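Local coordinates for N-acetylglucosaminidase (Paenibacillus barengoltzii, PDB 6INX), which probably hydrolyses beta-glycosidic bonds of N-acetylglucosamine in chitin-type oligosaccharides or N-glycans, as a family 18 glycoside hydrolase, at residues Val6-Ser12 / Gly320-Tyr326. Sequence-based numbering, arbitrary orientation.
Sequences VVAGYVS and GVMFWEY
Phe323 lays one face of its ring against the backbone of Gly9, whose CA stands 3.6 Å from the ring centroid in a CH-pi contact. With CG between the backbone N and the carbonyl carbon (chi1 64°), the ring folds back over the neighbouring strand; any CB at Gly9 would collide with Phe323 CZ. An alanine in place of Phe323 would probably open a gap over Gly9 and leave Phe236 without its stacking partner. On the other face of the sheet, the Tyr10 and Trp324 side chains run at about a right angle to each other, with Tyr10 CB 3.5 Å from Trp324 CE3, though their ring planes are inclined by only 49°, an oblique pair. Met322 SD meets the edge of the Tyr10 ring, 3.8 Å from Tyr10 CE2, a Met-aromatic contact made by a chain bent at chi2.

Between these two layers runs a parallel ladder in which the N-H groups of Ala8 and Tyr10 alternate with those of Val321 and Phe323. It continues past the cis peptide between Trp324 and Glu325, where Tyr326 N donates to Tyr10 O at 2.9 Å. Glu325 then substitutes its side chain for backbone: Ser12 N gives a nearly straight bond (174°) to the anti side of Glu325 OE2, also 2.9 Å long. His15 is a second partner of that oxygen, while Gly327 N holds OE1, so both oxygens of this buried carboxylate are engaged.

Joining the first strand to 320-324, the last, closes the TIM barrel of this family 18 enzyme. Tyr10 OH reaches across the interior to Asp107, on a strand that carries the family's DxDxE motif, whereas Phe323 faces helix 333-341. The pairing thus combines an apolar outer layer with a hydrogen-bonding tyrosine inside the barrel, consistent with Tyr10 acting as a second-shell partner of the Asp107 carboxylate.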
# COMPACT_ATOMS: atom_id res chain seq x y z
N VAL A 6 -17.35 -17.86 -16.23
CA VAL A 6 -17.12 -18.60 -14.99
C VAL A 6 -17.96 -17.98 -13.88
O VAL A 6 -17.95 -16.76 -13.68
CB VAL A 6 -15.63 -18.56 -14.62
CG1 VAL A 6 -15.42 -19.08 -13.20
CG2 VAL A 6 -14.80 -19.36 -15.61
N VAL A 7 -18.72 -18.82 -13.18
CA VAL A 7 -19.38 -18.45 -11.93
C VAL A 7 -18.89 -19.46 -10.90
O VAL A 7 -19.41 -20.58 -10.81
CB VAL A 7 -20.91 -18.44 -12.04
CG1 VAL A 7 -21.55 -18.06 -10.71
CG2 VAL A 7 -21.37 -17.50 -13.16
N ALA A 8 -17.87 -19.08 -10.13
CA ALA A 8 -17.15 -20.03 -9.29
C ALA A 8 -17.36 -19.67 -7.83
O ALA A 8 -17.14 -18.53 -7.42
CB ALA A 8 -15.66 -20.04 -9.63
N GLY A 9 -17.81 -20.63 -7.04
CA GLY A 9 -18.04 -20.38 -5.64
C GLY A 9 -17.12 -21.19 -4.74
O GLY A 9 -17.00 -22.41 -4.91
N TYR A 10 -16.47 -20.52 -3.80
CA TYR A 10 -15.83 -21.24 -2.71
C TYR A 10 -16.89 -21.79 -1.77
O TYR A 10 -17.81 -21.08 -1.36
CB TYR A 10 -14.85 -20.33 -1.95
CG TYR A 10 -13.52 -20.22 -2.66
CD1 TYR A 10 -12.50 -21.14 -2.42
CD2 TYR A 10 -13.30 -19.23 -3.60
CE1 TYR A 10 -11.28 -21.06 -3.10
CE2 TYR A 10 -12.10 -19.13 -4.28
CZ TYR A 10 -11.09 -20.05 -4.02
OH TYR A 10 -9.90 -19.94 -4.72
N VAL A 11 -16.80 -23.09 -1.49
CA VAL A 11 -17.70 -23.76 -0.55
C VAL A 11 -16.84 -24.53 0.43
O VAL A 11 -16.07 -25.41 0.02
CB VAL A 11 -18.66 -24.72 -1.28
CG1 VAL A 11 -19.65 -25.31 -0.28
CG2 VAL A 11 -19.37 -24.00 -2.42
N SER A 12 -16.96 -24.21 1.72
CA SER A 12 -16.27 -25.02 2.72
C SER A 12 -16.80 -26.45 2.69
O SER A 12 -17.96 -26.70 2.35
CB SER A 12 -16.45 -24.42 4.11
OG SER A 12 -17.75 -24.68 4.60
N GLY A 320 -14.72 -14.39 -15.84
CA GLY A 320 -15.87 -14.53 -14.96
C GLY A 320 -15.56 -14.04 -13.56
O GLY A 320 -14.67 -13.21 -13.37
N VAL A 321 -16.32 -14.56 -12.60
CA VAL A 321 -16.30 -14.09 -11.22
C VAL A 321 -16.29 -15.29 -10.29
O VAL A 321 -16.96 -16.30 -10.55
CB VAL A 321 -17.52 -13.19 -10.90
CG1 VAL A 321 -17.47 -12.70 -9.44
CG2 VAL A 321 -17.61 -12.03 -11.87
N MET A 322 -15.54 -15.18 -9.19
CA MET A 322 -15.61 -16.14 -8.10
C MET A 322 -15.99 -15.41 -6.81
O MET A 322 -15.85 -14.19 -6.71
CB MET A 322 -14.29 -16.91 -7.92
CG MET A 322 -13.11 -16.05 -7.57
SD MET A 322 -13.02 -15.75 -5.80
CE MET A 322 -11.33 -15.15 -5.69
N PHE A 323 -16.47 -16.17 -5.83
CA PHE A 323 -16.85 -15.56 -4.56
C PHE A 323 -16.40 -16.38 -3.36
O PHE A 323 -16.31 -17.61 -3.41
CB PHE A 323 -18.36 -15.28 -4.49
CG PHE A 323 -19.23 -16.51 -4.53
CD1 PHE A 323 -19.52 -17.22 -3.37
CD2 PHE A 323 -19.81 -16.92 -5.73
CE1 PHE A 323 -20.34 -18.34 -3.41
CE2 PHE A 323 -20.63 -18.03 -5.77
CZ PHE A 323 -20.91 -18.74 -4.61
N TRP A 324 -16.11 -15.67 -2.28
CA TRP A 324 -15.89 -16.24 -0.96
C TRP A 324 -16.96 -15.66 -0.05
O TRP A 324 -17.05 -14.43 0.07
CB TRP A 324 -14.51 -15.83 -0.41
CG TRP A 324 -14.30 -16.40 0.97
CD1 TRP A 324 -14.73 -15.87 2.16
CD2 TRP A 324 -13.70 -17.65 1.29
NE1 TRP A 324 -14.39 -16.71 3.19
CE2 TRP A 324 -13.77 -17.81 2.68
CE3 TRP A 324 -13.10 -18.65 0.52
CZ2 TRP A 324 -13.25 -18.93 3.33
CZ3 TRP A 324 -12.59 -19.75 1.16
CH2 TRP A 324 -12.67 -19.89 2.55
N GLU A 325 -17.78 -16.50 0.59
CA GLU A 325 -17.86 -17.96 0.47
C GLU A 325 -19.36 -18.31 0.57
O GLU A 325 -20.14 -17.53 1.12
CB GLU A 325 -17.07 -18.61 1.62
CG GLU A 325 -17.07 -20.15 1.65
CD GLU A 325 -18.22 -20.71 2.47
OE1 GLU A 325 -18.79 -19.96 3.29
OE2 GLU A 325 -18.56 -21.91 2.31
N TYR A 326 -19.75 -19.49 0.07
CA TYR A 326 -21.16 -19.86 -0.08
C TYR A 326 -21.98 -19.63 1.19
O TYR A 326 -23.09 -19.08 1.13
CB TYR A 326 -21.23 -21.33 -0.51
CG TYR A 326 -22.59 -21.97 -0.44
CD1 TYR A 326 -23.46 -21.92 -1.51
CD2 TYR A 326 -22.99 -22.65 0.70
CE1 TYR A 326 -24.71 -22.53 -1.44
CE2 TYR A 326 -24.22 -23.26 0.78
CZ TYR A 326 -25.08 -23.20 -0.29
OH TYR A 326 -26.31 -23.81 -0.19